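Local coordinates for Alr3699 protein (Nostoc sp., PDB 4XSO) that is a probable glycosyltransferase of the GT-B clan, with two domains each built round a parallel beta sheet, at residues 206-211 with 281-286; 229-234 with 342-347; 327-332 with 354-359. All coordinates share one frame; numbering follows the deposited sequence.

Interaction 1: 206-211 with 281-286; sequences NFVVGH and AACDLV
Val208 and Asp284 are joined twice. Val208 N gives its hydrogen to Asp284 OD2 (2.8 Å, 168° at the hydrogen), arriving on the anti lone pair, while Asp284 N returns a bond of 2.7 Å to Val208 O. Asp284 CG is anti to its own carbonyl carbon (chi1 -61°), on the side of Val208 N. Val208 O also accepts Leu285 N at 3.1 Å, so one oxygen satisfies two consecutive amides where the chain turns from helix 276-282 into strand 285-287. Parallel pairing then takes over, with Gly210 N bonded to Leu285 O at 2.9 Å. Asp284 OD2 lies 3.3 Å from a second acceptor, Asn206 O. Arg198, in a salt bridge with OD2 and hydrogen-bonded to Asn206 O and Ala282 O, probably eases their repulsion. Asp284 CB sits over the Phe207 ring, 3.7 Å from its centroid and 12° off the normal, a CH-pi contact. On the face opposite Phe207, Cys283 SG rests on Gly210 CA at 3.6 Å. These are the two central strands of the C-terminal Rossmann-like sheet: strand 235-240 pairs with 207-212 on its other side, and helix 336-348 packs on Phe207, Val209 and Leu285.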
loop_
_atom_site.group_PDB
_atom_site.type_symbol
_atom_site.label_atom_id
_atom_site.label_comp_id
_atom_site.label_asym_id
_atom_site.label_seq_id
_atom_site.Cartn_x
_atom_site.Cartn_y
_atom_site.Cartn_z
ATOM N N ASN A 206 -37.169 44.725 -5.722
ATOM C CA ASN A 206 -36.546 44.060 -6.857
ATOM C C ASN A 206 -37.021 42.593 -7.102
ATOM O O ASN A 206 -37.562 41.924 -6.188
ATOM C CB ASN A 206 -35.040 44.008 -6.636
ATOM C CG ASN A 206 -34.411 45.372 -6.570
ATOM O OD1 ASN A 206 -33.656 45.675 -5.647
ATOM N ND2 ASN A 206 -34.661 46.168 -7.571
ATOM N N PHE A 207 -36.724 42.091 -8.298
ATOM C CA PHE A 207 -36.770 40.645 -8.563
ATOM C C PHE A 207 -35.354 40.142 -8.374
ATOM O O PHE A 207 -34.440 40.451 -9.158
ATOM C CB PHE A 207 -37.294 40.314 -9.964
ATOM C CG PHE A 207 -37.590 38.866 -10.187
ATOM C CD1 PHE A 207 -36.569 37.993 -10.562
ATOM C CD2 PHE A 207 -38.879 38.354 -9.961
ATOM C CE1 PHE A 207 -36.817 36.658 -10.730
ATOM C CE2 PHE A 207 -39.143 37.004 -10.168
ATOM C CZ PHE A 207 -38.105 36.156 -10.567
ATOM N N VAL A 208 -35.166 39.368 -7.310
ATOM C CA VAL A 208 -33.861 38.994 -6.876
ATOM C C VAL A 208 -33.493 37.561 -7.310
ATOM O O VAL A 208 -34.110 36.580 -6.914
ATOM C CB VAL A 208 -33.775 39.108 -5.343
ATOM C CG1 VAL A 208 -32.427 38.618 -4.840
ATOM C CG2 VAL A 208 -33.999 40.538 -4.880
ATOM N N VAL A 209 -32.439 37.467 -8.080
ATOM C CA VAL A 209 -31.857 36.208 -8.453
ATOM C C VAL A 209 -30.614 35.964 -7.630
ATOM O O VAL A 209 -29.644 36.750 -7.680
ATOM C CB VAL A 209 -31.435 36.170 -9.929
ATOM C CG1 VAL A 209 -30.916 34.786 -10.278
ATOM C CG2 VAL A 209 -32.595 36.527 -10.828
ATOM N N GLY A 210 -30.586 34.853 -6.892
ATOM C CA GLY A 210 -29.469 34.567 -6.005
ATOM C C GLY A 210 -28.594 33.481 -6.602
ATOM O O GLY A 210 -29.089 32.491 -7.176
ATOM N N HIS A 211 -27.285 33.641 -6.431
ATOM C CA HIS A 211 -26.340 32.662 -6.849
ATOM C C HIS A 211 -25.498 32.343 -5.627
ATOM O O HIS A 211 -24.918 33.263 -5.030
ATOM C CB HIS A 211 -25.480 33.297 -7.959
ATOM C CG HIS A 211 -24.647 32.322 -8.717
ATOM N ND1 HIS A 211 -23.518 31.731 -8.192
ATOM C CD2 HIS A 211 -24.791 31.807 -9.959
ATOM C CE1 HIS A 211 -23.001 30.895 -9.085
ATOM N NE2 HIS A 211 -23.776 30.910 -10.150
ATOM N N ALA A 281 -34.467 32.132 0.754
ATOM C CA ALA A 281 -35.832 32.516 0.973
ATOM C C ALA A 281 -36.079 33.933 0.528
ATOM O O ALA A 281 -37.149 34.229 -0.009
ATOM C CB ALA A 281 -36.230 32.349 2.437
ATOM N N ALA A 282 -35.108 34.813 0.702
ATOM C CA ALA A 282 -35.311 36.155 0.263
ATOM C C ALA A 282 -35.149 36.389 -1.237
ATOM O O ALA A 282 -35.448 37.446 -1.691
ATOM C CB ALA A 282 -34.429 37.067 1.026
ATOM N N CYS A 283 -34.676 35.409 -1.989
ATOM C CA CYS A 283 -34.587 35.529 -3.459
ATOM C C CYS A 283 -35.969 35.287 -4.039
ATOM O O CYS A 283 -36.893 34.814 -3.334
ATOM C CB CYS A 283 -33.620 34.494 -3.979
ATOM S SG CYS A 283 -31.946 34.914 -3.473
ATOM N N ASP A 284 -36.125 35.644 -5.302
ATOM C CA ASP A 284 -37.307 35.320 -6.070
ATOM C C ASP A 284 -36.975 34.162 -6.988
ATOM O O ASP A 284 -37.843 33.457 -7.381
ATOM C CB ASP A 284 -37.768 36.568 -6.819
ATOM C CG ASP A 284 -38.134 37.719 -5.853
ATOM O OD1 ASP A 284 -39.226 37.545 -5.274
ATOM O OD2 ASP A 284 -37.342 38.718 -5.609
ATOM N N LEU A 285 -35.691 33.932 -7.277
ATOM C CA LEU A 285 -35.232 32.795 -8.083
ATOM C C LEU A 285 -33.820 32.490 -7.655
ATOM O O LEU A 285 -33.064 33.398 -7.338
ATOM C CB LEU A 285 -35.268 33.158 -9.558
ATOM C CG LEU A 285 -34.575 32.273 -10.576
ATOM C CD1 LEU A 285 -35.342 30.939 -10.604
ATOM C CD2 LEU A 285 -34.549 32.898 -12.003
ATOM N N VAL A 286 -33.483 31.205 -7.571
ATOM C CA VAL A 286 -32.143 30.772 -7.245
ATOM C C VAL A 286 -31.567 30.244 -8.549
ATOM O O VAL A 286 -32.206 29.426 -9.194
ATOM C CB VAL A 286 -32.150 29.713 -6.161
ATOM C CG1 VAL A 286 -30.741 29.200 -5.941
ATOM C CG2 VAL A 286 -32.687 30.350 -4.882
#

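Interaction 2: 229-234 with 342-347; sequences AQCPPQ and IINTCI
Cys231 and Pro232 meet Ile343, Asn344 and Ile347 where, in the C-terminal Rossmann-like domain of this GT-B protein, the loop joining helix 221-228 to strand 235-240 passes beside helix 336-348. The loop belongs to a helix-to-strand return, and the helix presents one side to it, as the spacing of Ile343 and Ile347, one turn apart, indicates; Ile347 N bonds to Ile343 O within that turn. The apolar contacts form two groups. Cys231 SG lies against the isoleucine at 343, 3.6 Å from Ile343 CG2 and 3.8 Å from its CD1, touching both branches. Farther along, Pro232 and Ile347 reach toward each other tip to tip, with Pro232 CG 3.9 Å from Ile347 CD1. The polar ends meet mostly carbon across the contact. Gln234 crosses Ile347 obliquely, its amide nitrogen NE2 standing 4.1 Å from Ile347 CG2. Asn344 ND2 is 3.6 Å from Gln230 O. The amide of Gln230 itself turns elsewhere, bonding through NE2 to Gln337 OE1 on the same helix. With CG anti to the carbonyl carbon (chi1 -82°), the Asn344 side chain crosses Pro232 obliquely. Its side-chain amide oxygen, Asn344 OD1, is tight against the proline ring, 3.6 Å from Pro232 CG and only 2.9 Å from Pro232 CD, short for oxygen on carbon.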
loop_
_atom_site.group_PDB
_atom_site.type_symbol
_atom_site.label_atom_id
_atom_site.label_comp_id
_atom_site.label_asym_id
_atom_site.label_seq_id
_atom_site.Cartn_x
_atom_site.Cartn_y
_atom_site.Cartn_z
ATOM N N ALA A 229 -27.910 41.337 -18.126
ATOM C CA ALA A 229 -27.875 42.325 -19.197
ATOM C C ALA A 229 -29.109 42.237 -20.062
ATOM O O ALA A 229 -29.446 43.212 -20.714
ATOM C CB ALA A 229 -26.618 42.142 -20.031
ATOM N N GLN A 230 -29.789 41.079 -20.060
ATOM C CA GLN A 230 -30.950 40.843 -20.910
ATOM C C GLN A 230 -32.276 40.833 -20.177
ATOM O O GLN A 230 -33.254 40.395 -20.757
ATOM C CB GLN A 230 -30.774 39.503 -21.639
ATOM C CG GLN A 230 -29.614 39.531 -22.625
ATOM C CD GLN A 230 -29.983 40.416 -23.792
ATOM O OE1 GLN A 230 -29.766 41.634 -23.769
ATOM N NE2 GLN A 230 -30.660 39.827 -24.774
ATOM N N CYS A 231 -32.293 41.305 -18.924
ATOM C CA CYS A 231 -33.421 41.232 -18.018
ATOM C C CYS A 231 -33.924 42.612 -17.706
ATOM O O CYS A 231 -33.151 43.556 -17.723
ATOM C CB CYS A 231 -32.989 40.567 -16.683
ATOM S SG CYS A 231 -32.839 38.798 -16.920
ATOM N N PRO A 232 -35.218 42.744 -17.386
ATOM C CA PRO A 232 -35.638 44.082 -17.034
ATOM C C PRO A 232 -34.892 44.667 -15.849
ATOM O O PRO A 232 -34.209 43.945 -15.068
ATOM C CB PRO A 232 -37.154 43.951 -16.753
ATOM C CG PRO A 232 -37.517 42.533 -16.931
ATOM C CD PRO A 232 -36.347 41.821 -17.556
ATOM N N PRO A 233 -35.019 45.985 -15.692
ATOM C CA PRO A 233 -34.186 46.708 -14.712
ATOM C C PRO A 233 -34.492 46.406 -13.235
ATOM O O PRO A 233 -33.616 46.561 -12.420
ATOM C CB PRO A 233 -34.422 48.177 -15.060
ATOM C CG PRO A 233 -35.704 48.211 -15.851
ATOM C CD PRO A 233 -35.860 46.885 -16.514
ATOM N N GLN A 234 -35.696 45.941 -12.905
ATOM C CA GLN A 234 -35.974 45.560 -11.547
ATOM C C GLN A 234 -35.292 44.220 -11.143
ATOM O O GLN A 234 -35.265 43.888 -9.934
ATOM C CB GLN A 234 -37.485 45.522 -11.253
ATOM C CG GLN A 234 -38.260 44.306 -11.759
ATOM C CD GLN A 234 -38.616 44.439 -13.218
ATOM O OE1 GLN A 234 -38.018 45.245 -13.929
ATOM N NE2 GLN A 234 -39.593 43.655 -13.675
ATOM N N ILE A 342 -35.651 32.208 -18.916
ATOM C CA ILE A 342 -36.251 31.670 -17.679
ATOM C C ILE A 342 -36.569 32.749 -16.712
ATOM O O ILE A 342 -37.643 32.764 -16.094
ATOM C CB ILE A 342 -35.329 30.629 -17.000
ATOM C CG1 ILE A 342 -35.191 29.397 -17.889
ATOM C CG2 ILE A 342 -35.886 30.220 -15.641
ATOM C CD1 ILE A 342 -36.545 28.851 -18.406
ATOM N N ILE A 343 -35.617 33.647 -16.503
ATOM C CA ILE A 343 -35.821 34.726 -15.501
ATOM C C ILE A 343 -37.055 35.558 -15.883
ATOM O O ILE A 343 -37.946 35.819 -15.073
ATOM C CB ILE A 343 -34.586 35.649 -15.424
ATOM C CG1 ILE A 343 -33.420 34.873 -14.837
ATOM C CG2 ILE A 343 -34.903 36.885 -14.615
ATOM C CD1 ILE A 343 -32.123 35.685 -14.810
ATOM N N ASN A 344 -37.121 35.922 -17.157
ATOM C CA ASN A 344 -38.269 36.633 -17.679
ATOM C C ASN A 344 -39.595 35.828 -17.563
ATOM O O ASN A 344 -40.639 36.400 -17.272
ATOM C CB ASN A 344 -38.002 37.063 -19.121
ATOM C CG ASN A 344 -37.180 38.348 -19.202
ATOM O OD1 ASN A 344 -37.527 39.341 -18.595
ATOM N ND2 ASN A 344 -36.093 38.330 -19.938
ATOM N N THR A 345 -39.546 34.514 -17.790
ATOM C CA THR A 345 -40.708 33.691 -17.600
ATOM C C THR A 345 -41.163 33.760 -16.171
ATOM O O THR A 345 -42.365 33.805 -15.922
ATOM C CB THR A 345 -40.397 32.246 -17.914
ATOM O OG1 THR A 345 -40.189 32.154 -19.317
ATOM C CG2 THR A 345 -41.523 31.339 -17.495
ATOM N N CYS A 346 -40.198 33.759 -15.240
ATOM C CA CYS A 346 -40.532 33.826 -13.802
ATOM C C CYS A 346 -41.180 35.160 -13.367
ATOM O O CYS A 346 -41.981 35.205 -12.429
ATOM C CB CYS A 346 -39.285 33.543 -12.946
ATOM S SG CYS A 346 -38.812 31.811 -12.966
ATOM N N ILE A 347 -40.775 36.238 -14.016
ATOM C CA ILE A 347 -41.342 37.590 -13.776
ATOM C C ILE A 347 -42.778 37.706 -14.262
ATOM O O ILE A 347 -43.658 38.159 -13.541
ATOM C CB ILE A 347 -40.475 38.653 -14.503
ATOM C CG1 ILE A 347 -39.132 38.746 -13.812
ATOM C CG2 ILE A 347 -41.181 39.998 -14.516
ATOM C CD1 ILE A 347 -38.032 39.414 -14.625
#

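Interaction 3: 327-332 with 354-359; sequences NGFLTT and ATIASN
Ile356 touches the 327-332 segment with two separate methyls. Ile356 CG2 presses on the peptide link between Asn327 and Gly328, 3.4 Å from Gly328 N and 3.6 Å from Asn327 C. At the end of the other branch, Ile356 CD1 meets the Phe329 ring near the tip, 3.6 Å from Phe329 CZ and 4.0 Å from Phe329 CE1. The two side chains cross at about a right angle. The isoleucine torsions account for this division: CG2 is anti to the backbone N, whereas CG1 is anti to the carbonyl carbon (chi1 -69°) and the chain continues extended to CD1 (chi2 172°). A turn later on the helix, Asn359 lies beside Asn327, with their CB atoms 4.3 Å apart, a looser packing contact.

The second shell fixes both asparagines. Asn327 OD1 accepts the backbone N of Glu323, and Asn359 ND2 donates to Val326 O, tying helix 350-368 to the loop just ahead of the strand. Phe329 is held by backbone bonds to Val310 and Ala312 and by packing on Ile342 and Cys346. Strand 329-331 is the outermost strand at this side of the sheet of the C-terminal Rossmann-like domain, next to strand 310-313; helix 336-348 packs on Phe329 and Thr331, and helix 350-368 meets the segment at its start, from Asn327 to Phe329.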
loop_
_atom_site.group_PDB
_atom_site.type_symbol
_atom_site.label_atom_id
_atom_site.label_comp_id
_atom_site.label_asym_id
_atom_site.label_seq_id
_atom_site.Cartn_x
_atom_site.Cartn_y
_atom_site.Cartn_z
ATOM N N ASN A 327 -40.691 21.262 -11.230
ATOM C CA ASN A 327 -40.171 21.622 -9.871
ATOM C C ASN A 327 -38.900 22.436 -9.976
ATOM O O ASN A 327 -38.137 22.572 -9.046
ATOM C CB ASN A 327 -39.974 20.355 -9.069
ATOM C CG ASN A 327 -39.238 19.292 -9.875
ATOM O OD1 ASN A 327 -38.296 19.596 -10.636
ATOM N ND2 ASN A 327 -39.761 18.063 -9.825
ATOM N N GLY A 328 -38.687 22.985 -11.153
ATOM C CA GLY A 328 -37.565 23.855 -11.456
ATOM C C GLY A 328 -37.396 24.020 -12.985
ATOM O O GLY A 328 -38.219 23.571 -13.760
ATOM N N PHE A 329 -36.291 24.605 -13.386
ATOM C CA PHE A 329 -35.960 24.845 -14.792
ATOM C C PHE A 329 -34.554 24.412 -15.049
ATOM O O PHE A 329 -33.671 24.502 -14.169
ATOM C CB PHE A 329 -36.081 26.300 -15.156
ATOM C CG PHE A 329 -37.426 26.892 -14.834
ATOM C CD1 PHE A 329 -38.472 26.764 -15.689
ATOM C CD2 PHE A 329 -37.614 27.562 -13.632
ATOM C CE1 PHE A 329 -39.702 27.314 -15.414
ATOM C CE2 PHE A 329 -38.840 28.074 -13.319
ATOM C CZ PHE A 329 -39.875 27.967 -14.210
ATOM N N LEU A 330 -34.332 23.979 -16.282
ATOM C CA LEU A 330 -33.028 23.490 -16.684
ATOM C C LEU A 330 -32.683 24.223 -17.950
ATOM O O LEU A 330 -33.513 24.333 -18.799
ATOM C CB LEU A 330 -33.012 22.007 -16.971
ATOM C CG LEU A 330 -33.262 21.097 -15.780
ATOM C CD1 LEU A 330 -33.408 19.656 -16.275
ATOM C CD2 LEU A 330 -32.144 21.273 -14.778
ATOM N N THR A 331 -31.460 24.704 -18.060
ATOM C CA THR A 331 -30.981 25.374 -19.271
ATOM C C THR A 331 -29.605 24.878 -19.673
ATOM O O THR A 331 -28.820 24.422 -18.845
ATOM C CB THR A 331 -30.839 26.879 -19.011
ATOM O OG1 THR A 331 -29.927 27.065 -17.927
ATOM C CG2 THR A 331 -32.159 27.469 -18.642
ATOM N N THR A 332 -29.287 25.038 -20.955
ATOM C CA THR A 332 -28.030 24.571 -21.489
ATOM C C THR A 332 -26.859 25.236 -20.835
ATOM O O THR A 332 -26.786 26.423 -20.841
ATOM C CB THR A 332 -27.959 24.943 -22.965
ATOM O OG1 THR A 332 -29.123 24.422 -23.631
ATOM C CG2 THR A 332 -26.679 24.414 -23.578
ATOM N N ALA A 354 -45.042 30.183 -8.726
ATOM C CA ALA A 354 -45.294 29.755 -7.303
ATOM C C ALA A 354 -45.687 28.280 -7.229
ATOM O O ALA A 354 -45.400 27.640 -6.252
ATOM C CB ALA A 354 -46.375 30.580 -6.606
ATOM N N THR A 355 -46.376 27.747 -8.237
ATOM C CA THR A 355 -46.787 26.371 -8.187
ATOM C C THR A 355 -45.543 25.510 -8.309
ATOM O O THR A 355 -45.352 24.615 -7.550
ATOM C CB THR A 355 -47.733 26.069 -9.316
ATOM O OG1 THR A 355 -48.859 26.878 -9.132
ATOM C CG2 THR A 355 -48.125 24.628 -9.360
ATOM N N ILE A 356 -44.683 25.820 -9.265
ATOM C CA ILE A 356 -43.430 25.109 -9.419
ATOM C C ILE A 356 -42.591 25.094 -8.121
ATOM O O ILE A 356 -41.980 24.067 -7.763
ATOM C CB ILE A 356 -42.619 25.714 -10.547
ATOM C CG1 ILE A 356 -43.328 25.406 -11.889
ATOM C CG2 ILE A 356 -41.138 25.210 -10.503
ATOM C CD1 ILE A 356 -42.741 26.096 -13.073
ATOM N N ALA A 357 -42.509 26.240 -7.498
ATOM C CA ALA A 357 -41.738 26.429 -6.280
ATOM C C ALA A 357 -42.340 25.560 -5.157
ATOM O O ALA A 357 -41.636 24.879 -4.417
ATOM C CB ALA A 357 -41.705 27.900 -5.875
ATOM N N SER A 358 -43.648 25.497 -5.129
ATOM C CA SER A 358 -44.316 24.672 -4.149
ATOM C C SER A 358 -44.128 23.155 -4.499
ATOM O O SER A 358 -43.859 22.337 -3.611
ATOM C CB SER A 358 -45.764 25.094 -4.112
ATOM O OG SER A 358 -46.460 24.192 -3.327
ATOM N N ASN A 359 -44.174 22.799 -5.786
ATOM C CA ASN A 359 -43.877 21.415 -6.218
ATOM C C ASN A 359 -42.467 21.023 -5.746
ATOM O O ASN A 359 -42.240 19.920 -5.189
ATOM C CB ASN A 359 -43.943 21.281 -7.772
ATOM C CG ASN A 359 -45.335 21.398 -8.305
ATOM O OD1 ASN A 359 -46.293 21.405 -7.536
ATOM N ND2 ASN A 359 -45.471 21.483 -9.622
#

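Overall arrangement
All three contacts lie in the C-terminal domain. Interaction 1 is buried and central in the sheet, and is the one whose segments are joined by hydrogen bonds. Interaction 3 is also buried but sits at the sheet's edge strand, where a single isoleucine packs on backbone and ring. Interaction 2 is only partly buried, a loop-to-helix contact made by sulfur, proline and aliphatic groups and amide ends set against carbon. Helix 336-348 links them: Cys346 meets Phe207 of interaction 1 and Phe329 of interaction 3. Phe207 N probably hydrogen-bonds to Gln234 O (2.8 Å), carrying the loop into the sheet. Interactions 1 and 3 share the sheet without touching, their centres about 14 Å apart.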